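Local structure of luciferase-like monooxygenase (Streptomyces bottropensis, 7BIP) at residues A[164-167]-A[168-172]; A[128-131]-A[132-136]. The protein is probably a monooxygenase of the luciferase-like family that takes part in the biosynthesis of the aromatic polyketide rishirilide in Streptomyces. All blocks are in the same frame, centred on the assembly; numbering follows the deposited sequence.

Contact 1. Residues A[164-167]-A[168-172]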
ATOM      1  N   THR A 164      11.574  11.171  -1.156  1.00 12.49           N
ATOM      2  CA  THR A 164      11.965   9.889  -1.730  1.00 11.42           C
ATOM      3  C   THR A 164      13.400   9.517  -1.336  1.00 14.18           C
ATOM      4  O   THR A 164      14.209  10.349  -0.902  1.00 15.24           O
ATOM      5  CB  THR A 164      11.828   9.909  -3.257  1.00 11.55           C
ATOM      6  OG1 THR A 164      12.660  10.938  -3.802  1.00 16.42           O
ATOM      7  CG2 THR A 164      10.375  10.177  -3.657  1.00 14.95           C
ATOM      8  N   TRP A 165      13.693   8.225  -1.462  1.00 10.72           N
ATOM      9  CA  TRP A 165      15.046   7.726  -1.266  1.00 11.97           C
ATOM     10  C   TRP A 165      15.917   8.079  -2.463  1.00 15.62           C
ATOM     11  O   TRP A 165      17.014   8.638  -2.311  1.00 16.08           O
ATOM     12  CB  TRP A 165      14.978   6.212  -1.062  1.00 14.36           C
ATOM     13  CG  TRP A 165      16.293   5.486  -0.956  1.00 12.96           C
ATOM     14  CD1 TRP A 165      17.243   5.333  -1.939  1.00 12.92           C
ATOM     15  CD2 TRP A 165      16.777   4.764   0.180  1.00 14.06           C
ATOM     16  NE1 TRP A 165      18.283   4.576  -1.470  1.00 15.78           N
ATOM     17  CE2 TRP A 165      18.020   4.211  -0.173  1.00 16.90           C
ATOM     18  CE3 TRP A 165      16.276   4.533   1.463  1.00 13.62           C
ATOM     19  CZ2 TRP A 165      18.782   3.447   0.720  1.00 18.36           C
ATOM     20  CZ3 TRP A 165      17.023   3.780   2.349  1.00 15.44           C
ATOM     21  CH2 TRP A 165      18.263   3.238   1.972  1.00 13.00           C
ATOM     22  N   GLN A 166      15.433   7.781  -3.660  1.00 13.83           N
ATOM     23  CA  GLN A 166      16.201   8.034  -4.872  1.00 13.77           C
ATOM     24  C   GLN A 166      16.206   9.518  -5.220  1.00 12.70           C
ATOM     25  O   GLN A 166      15.294  10.265  -4.871  1.00 15.68           O
ATOM     26  CB  GLN A 166      15.625   7.228  -6.038  1.00 11.84           C
ATOM     27  CG  GLN A 166      15.736   5.727  -5.824  1.00 13.29           C
ATOM     28  CD  GLN A 166      15.104   4.948  -6.950  1.00 16.96           C
ATOM     29  OE1 GLN A 166      15.692   4.811  -8.025  1.00 17.50           O
ATOM     30  NE2 GLN A 166      13.901   4.438  -6.719  1.00 14.31           N
ATOM     31  N   ARG A 167      17.238   9.935  -5.947  1.00 13.42           N
ATOM     32  CA  ARG A 167      17.416  11.336  -6.289  1.00 17.32           C
ATOM     33  C   ARG A 167      17.493  11.504  -7.800  1.00 17.57           C
ATOM     34  O   ARG A 167      18.321  10.850  -8.447  1.00 20.18           O
ATOM     35  CB  ARG A 167      18.686  11.881  -5.639  1.00 19.00           C
ATOM     36  CG  ARG A 167      18.630  11.829  -4.125  1.00 18.99           C
ATOM     37  CD  ARG A 167      19.960  12.247  -3.537  1.00 23.70           C
ATOM     38  NE  ARG A 167      20.098  11.868  -2.135  1.00 18.84           N
ATOM     39  CZ  ARG A 167      21.274  11.802  -1.517  1.00 21.40           C
ATOM     40  NH1 ARG A 167      22.386  12.092  -2.186  1.00 23.97           N
ATOM     41  NH2 ARG A 167      21.336  11.455  -0.241  1.00 19.42           N
ATOM     42  N   PRO A 168      16.653  12.358  -8.401  1.00 20.08           N
ATOM     43  CA  PRO A 168      15.698  13.227  -7.702  1.00 15.73           C
ATOM     44  C   PRO A 168      14.454  12.512  -7.182  1.00 14.20           C
ATOM     45  O   PRO A 168      13.751  13.049  -6.336  1.00 20.04           O
ATOM     46  CB  PRO A 168      15.310  14.252  -8.780  1.00 19.21           C
ATOM     47  CG  PRO A 168      15.502  13.521 -10.075  1.00 20.31           C
ATOM     48  CD  PRO A 168      16.671  12.598  -9.858  1.00 19.11           C
ATOM     49  N   HIS A 169      14.217  11.302  -7.682  1.00 14.02           N
ATOM     50  CA  HIS A 169      13.022  10.518  -7.399  1.00 13.16           C
ATOM     51  C   HIS A 169      13.135   9.215  -8.179  1.00 12.50           C
ATOM     52  O   HIS A 169      14.058   9.069  -8.993  1.00 16.01           O
ATOM     53  CB  HIS A 169      11.751  11.301  -7.768  1.00 14.57           C
ATOM     54  CG  HIS A 169      11.759  11.878  -9.149  1.00 14.33           C
ATOM     55  ND1 HIS A 169      11.645  11.101 -10.279  1.00 16.36           N
ATOM     56  CD2 HIS A 169      11.842  13.161  -9.581  1.00 15.43           C
ATOM     57  CE1 HIS A 169      11.681  11.876 -11.351  1.00 16.38           C
ATOM     58  NE2 HIS A 169      11.791  13.131 -10.953  1.00 16.23           N
ATOM     59  N   PRO A 170      12.266   8.234  -7.937  1.00 14.43           N
ATOM     60  CA  PRO A 170      12.280   7.026  -8.767  1.00 13.10           C
ATOM     61  C   PRO A 170      12.127   7.357 -10.247  1.00 15.08           C
ATOM     62  O   PRO A 170      11.507   8.356 -10.627  1.00 14.32           O
ATOM     63  CB  PRO A 170      11.081   6.233  -8.249  1.00 11.46           C
ATOM     64  CG  PRO A 170      10.928   6.676  -6.845  1.00 14.55           C
ATOM     65  CD  PRO A 170      11.246   8.144  -6.874  1.00 15.57           C
ATOM     66  N   ARG A 171      12.716   6.502 -11.083  1.00 16.65           N
ATOM     67  CA  ARG A 171      12.525   6.596 -12.526  1.00 17.64           C
ATOM     68  C   ARG A 171      11.038   6.655 -12.848  1.00 17.91           C
ATOM     69  O   ARG A 171      10.239   5.923 -12.264  1.00 14.45           O
ATOM     70  CB  ARG A 171      13.155   5.385 -13.220  1.00 15.67           C
ATOM     71  CG  ARG A 171      13.257   5.519 -14.745  1.00 22.68           C
ATOM     72  CD  ARG A 171      13.736   4.215 -15.385  1.00 26.57           C
ATOM     73  NE  ARG A 171      15.022   3.782 -14.852  1.00 28.53           N
ATOM     74  CZ  ARG A 171      16.199   4.179 -15.322  1.00 37.23           C
ATOM     75  NH1 ARG A 171      16.249   5.029 -16.341  1.00 38.80           N
ATOM     76  NH2 ARG A 171      17.322   3.730 -14.772  1.00 39.59           N
ATOM     77  N   ILE A 172      10.668   7.534 -13.779  1.00 14.51           N
ATOM     78  CA  ILE A 172       9.288   7.660 -14.240  1.00 13.37           C
ATOM     79  C   ILE A 172       9.202   7.076 -15.644  1.00 13.57           C
ATOM     80  O   ILE A 172       9.963   7.472 -16.533  1.00 16.46           O
ATOM     81  CB  ILE A 172       8.819   9.129 -14.231  1.00 14.39           C
ATOM     82  CG1 ILE A 172       8.720   9.669 -12.799  1.00 14.77           C
ATOM     83  CG2 ILE A 172       7.455   9.279 -14.927  1.00 14.59           C
ATOM     84  CD1 ILE A 172       8.413  11.178 -12.751  1.00 17.45           C
TER
HETATM   85  O   HOH W   1      14.496   4.426 -10.400  1.00 14.55           O
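Thr-164 and Gln-166 lay their side chains against the Pro-170 ring, both at a slant. Methyl CG2 of Thr-164 meets CD of Pro-170 at 3.9 Å, while the amide NE2 of Gln-166 lies 3.7 Å from CB of the same proline. The same nitrogen is hydrogen-bonded to Leu-103 O and Asp-96 OD1. Pro-168 CG packs over one face of the His-169 ring, offset toward its rim, 3.6 Å above the plane. Residues 166-169 form a type VI turn, with a cis peptide between Arg-167 and Pro-168, ahead of strand 171-175 of the TIM-barrel fold. Two side-chain-to-carbonyl hydrogen bonds brace the loop, one at the start of the turn and one after it. The OG1 of Thr-164, placed between backbone N and carbonyl carbon (chi1 60°), donates to Gln-166 O at 2.9 Å, in the carbonyl plane. Without hydroxyl and methyl, an alanine here would probably leave Gln-166 O without this donor and open a gap beside Pro-170 CD. His-169 ND1 reaches Pro-170 O at 2.8 Å, in its own ring plane but above that of the carbonyl. One water joins the two halves, lying 2.7 Å from Gln-166 OE1 and accepting the N-H of Arg-171.

Contact 2. Residues A[128-131]-A[132-136]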
ATOM      1  N   ALA A 128      -5.747  14.643 -20.137  1.00 19.85           N
ATOM      2  CA  ALA A 128      -5.286  15.750 -19.304  1.00 19.47           C
ATOM      3  C   ALA A 128      -5.119  15.314 -17.854  1.00 19.08           C
ATOM      4  O   ALA A 128      -4.158  15.715 -17.191  1.00 17.82           O
ATOM      5  CB  ALA A 128      -6.246  16.939 -19.402  1.00 17.29           C
ATOM      6  N   ARG A 129      -6.035  14.485 -17.346  1.00 15.47           N
ATOM      7  CA  ARG A 129      -5.882  13.979 -15.986  1.00 14.55           C
ATOM      8  C   ARG A 129      -4.596  13.176 -15.834  1.00 14.41           C
ATOM      9  O   ARG A 129      -3.942  13.229 -14.785  1.00 17.81           O
ATOM     10  CB  ARG A 129      -7.072  13.098 -15.611  1.00 17.81           C
ATOM     11  CG  ARG A 129      -8.378  13.827 -15.525  1.00 16.83           C
ATOM     12  CD  ARG A 129      -9.459  12.891 -14.979  1.00 25.02           C
ATOM     13  NE  ARG A 129     -10.728  13.572 -14.754  1.00 23.99           N
ATOM     14  CZ  ARG A 129     -11.113  14.087 -13.594  1.00 21.34           C
ATOM     15  NH1 ARG A 129     -10.328  14.018 -12.520  1.00 18.79           N
ATOM     16  NH2 ARG A 129     -12.297  14.681 -13.517  1.00 22.28           N
ATOM     17  N   PHE A 130      -4.250  12.394 -16.857  1.00 14.87           N
ATOM     18  CA  PHE A 130      -3.041  11.586 -16.806  1.00 15.48           C
ATOM     19  C   PHE A 130      -1.793  12.461 -16.793  1.00 17.75           C
ATOM     20  O   PHE A 130      -0.925  12.311 -15.922  1.00 16.42           O
ATOM     21  CB  PHE A 130      -3.011  10.624 -17.995  1.00 17.25           C
ATOM     22  CG  PHE A 130      -1.737   9.840 -18.100  1.00 14.67           C
ATOM     23  CD1 PHE A 130      -1.562   8.695 -17.350  1.00 15.64           C
ATOM     24  CD2 PHE A 130      -0.706  10.261 -18.930  1.00 18.27           C
ATOM     25  CE1 PHE A 130      -0.387   7.968 -17.434  1.00 18.98           C
ATOM     26  CE2 PHE A 130       0.467   9.543 -19.010  1.00 17.69           C
ATOM     27  CZ  PHE A 130       0.626   8.393 -18.269  1.00 19.31           C
ATOM     28  N   ASP A 131      -1.684  13.371 -17.760  1.00 14.68           N
ATOM     29  CA  ASP A 131      -0.490  14.213 -17.847  1.00 15.30           C
ATOM     30  C   ASP A 131      -0.332  15.073 -16.604  1.00 16.31           C
ATOM     31  O   ASP A 131       0.782  15.229 -16.087  1.00 16.68           O
ATOM     32  CB  ASP A 131      -0.547  15.094 -19.093  1.00 15.82           C
ATOM     33  CG  ASP A 131      -0.317  14.309 -20.386  1.00 24.09           C
ATOM     34  OD1 ASP A 131       0.324  13.231 -20.356  1.00 26.85           O
ATOM     35  OD2 ASP A 131      -0.785  14.784 -21.434  1.00 30.27           O
ATOM     36  N   GLU A 132      -1.436  15.651 -16.104  1.00 16.11           N
ATOM     37  CA  GLU A 132      -1.337  16.474 -14.903  1.00 13.79           C
ATOM     38  C   GLU A 132      -1.057  15.633 -13.667  1.00 17.18           C
ATOM     39  O   GLU A 132      -0.376  16.101 -12.750  1.00 15.91           O
ATOM     40  CB  GLU A 132      -2.603  17.312 -14.715  1.00 13.34           C
ATOM     41  CG  GLU A 132      -2.740  18.373 -15.791  1.00 17.74           C
ATOM     42  CD  GLU A 132      -3.700  19.483 -15.417  1.00 19.62           C
ATOM     43  OE1 GLU A 132      -4.048  19.591 -14.223  1.00 16.84           O
ATOM     44  OE2 GLU A 132      -4.095  20.247 -16.323  1.00 21.78           O
ATOM     45  N   GLY A 133      -1.554  14.394 -13.619  1.00 15.22           N
ATOM     46  CA  GLY A 133      -1.244  13.530 -12.492  1.00 15.10           C
ATOM     47  C   GLY A 133       0.224  13.158 -12.437  1.00 12.67           C
ATOM     48  O   GLY A 133       0.841  13.187 -11.364  1.00 14.06           O
ATOM     49  N   VAL A 134       0.810  12.820 -13.591  1.00 14.34           N
ATOM     50  CA  VAL A 134       2.232  12.487 -13.635  1.00 10.89           C
ATOM     51  C   VAL A 134       3.070  13.684 -13.211  1.00 15.65           C
ATOM     52  O   VAL A 134       3.989  13.569 -12.389  1.00 14.82           O
ATOM     53  CB  VAL A 134       2.628  12.002 -15.040  1.00 12.40           C
ATOM     54  CG1 VAL A 134       4.146  11.814 -15.121  1.00 15.42           C
ATOM     55  CG2 VAL A 134       1.901  10.698 -15.389  1.00 16.47           C
ATOM     56  N   GLU A 135       2.771  14.853 -13.768  1.00 15.24           N
ATOM     57  CA  GLU A 135       3.602  16.012 -13.474  1.00 16.23           C
ATOM     58  C   GLU A 135       3.440  16.470 -12.032  1.00 14.97           C
ATOM     59  O   GLU A 135       4.418  16.878 -11.395  1.00 13.98           O
ATOM     60  CB  GLU A 135       3.277  17.145 -14.439  1.00 14.78           C
ATOM     61  CG  GLU A 135       3.982  18.468 -14.132  1.00 14.10           C
ATOM     62  CD  GLU A 135       5.497  18.410 -14.320  1.00 18.97           C
ATOM     63  OE1 GLU A 135       6.016  17.371 -14.773  1.00 19.13           O
ATOM     64  OE2 GLU A 135       6.163  19.414 -14.002  1.00 22.58           O
ATOM     65  N   ALA A 136       2.214  16.433 -11.500  1.00 13.47           N
ATOM     66  CA  ALA A 136       2.027  16.822 -10.106  1.00 14.57           C
ATOM     67  C   ALA A 136       2.809  15.906  -9.173  1.00 12.60           C
ATOM     68  O   ALA A 136       3.437  16.378  -8.217  1.00 15.00           O
ATOM     69  CB  ALA A 136       0.542  16.822  -9.746  1.00 15.85           C
TER
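Two turns of helix 126-142, an amphipathic helix packed beside the barrel, bring Phe-130 and Val-134 together on the face turned to strand 103-107. The two side chains run side by side and point the same way. Methyl CG2 of Val-134 lies over one face of the Phe-130 ring, 4.0 Å from its centroid and 16° off the ring normal, a CH-pi contact displaced toward the CZ end of the ring, with CZ 3.9 Å from the methyl. The ring is brought there by a first torsion that sets CG anti to the backbone N (chi1 174°), and both side chains also touch Phe-107 of the strand. The same methyl is 3.3 Å from Phe-130 O, the carbonyl that accepts the backbone N-H of Val-134 at 3.0 Å in a nearly straight bond.

Three more i to i+4 bonds cross between 128-131 and 132-136: Glu-132 N to Ala-128 O, Gly-133 N to Arg-129 O, and Glu-135 N to Asp-131 O. The Gly-133 bond is the most bent, with an N-H...O angle of 144°. On another side of the helix, Glu-132 lays CB and CG against Ala-128 O, CG at 3.3 Å, and carries its carboxylate on to the hydroxyl of Thr-151. Glu-135, bent at chi2, turns its carboxylate to salt bridges with Arg-138 and Arg-139. Apolar residues toward the strand and mostly charged ones on the other sides, where Glu-132 and Glu-135 also touch Trp-148, are the pattern of an amphipathic alpha-helix flanking a TIM barrel.

In the fold
Contact 2 precedes contact 1 in the chain, with the 146-149/154-158 hairpin between them and their centres about 18 Å apart. Contact 2 is partly buried and stays within helix 126-142, whereas contact 1 is a surface turn leading into strand 171-175. Both border strand 103-107, contact 2 at Phe-107 and contact 1, through Pro-170, at Leu-103 and Val-105. They also meet directly, as Ile-172 CG2 comes 4.2 Å from Val-134 CG1, and helix 126-142 reaches contact 1 again through Arg-138 and Trp-141. Their chemistry differs with place: the helix repeats backbone bonds and adds an apolar methyl-on-ring pair, while the loop relies on side-chain-to-carbonyl bonds, prolines and a bridging water.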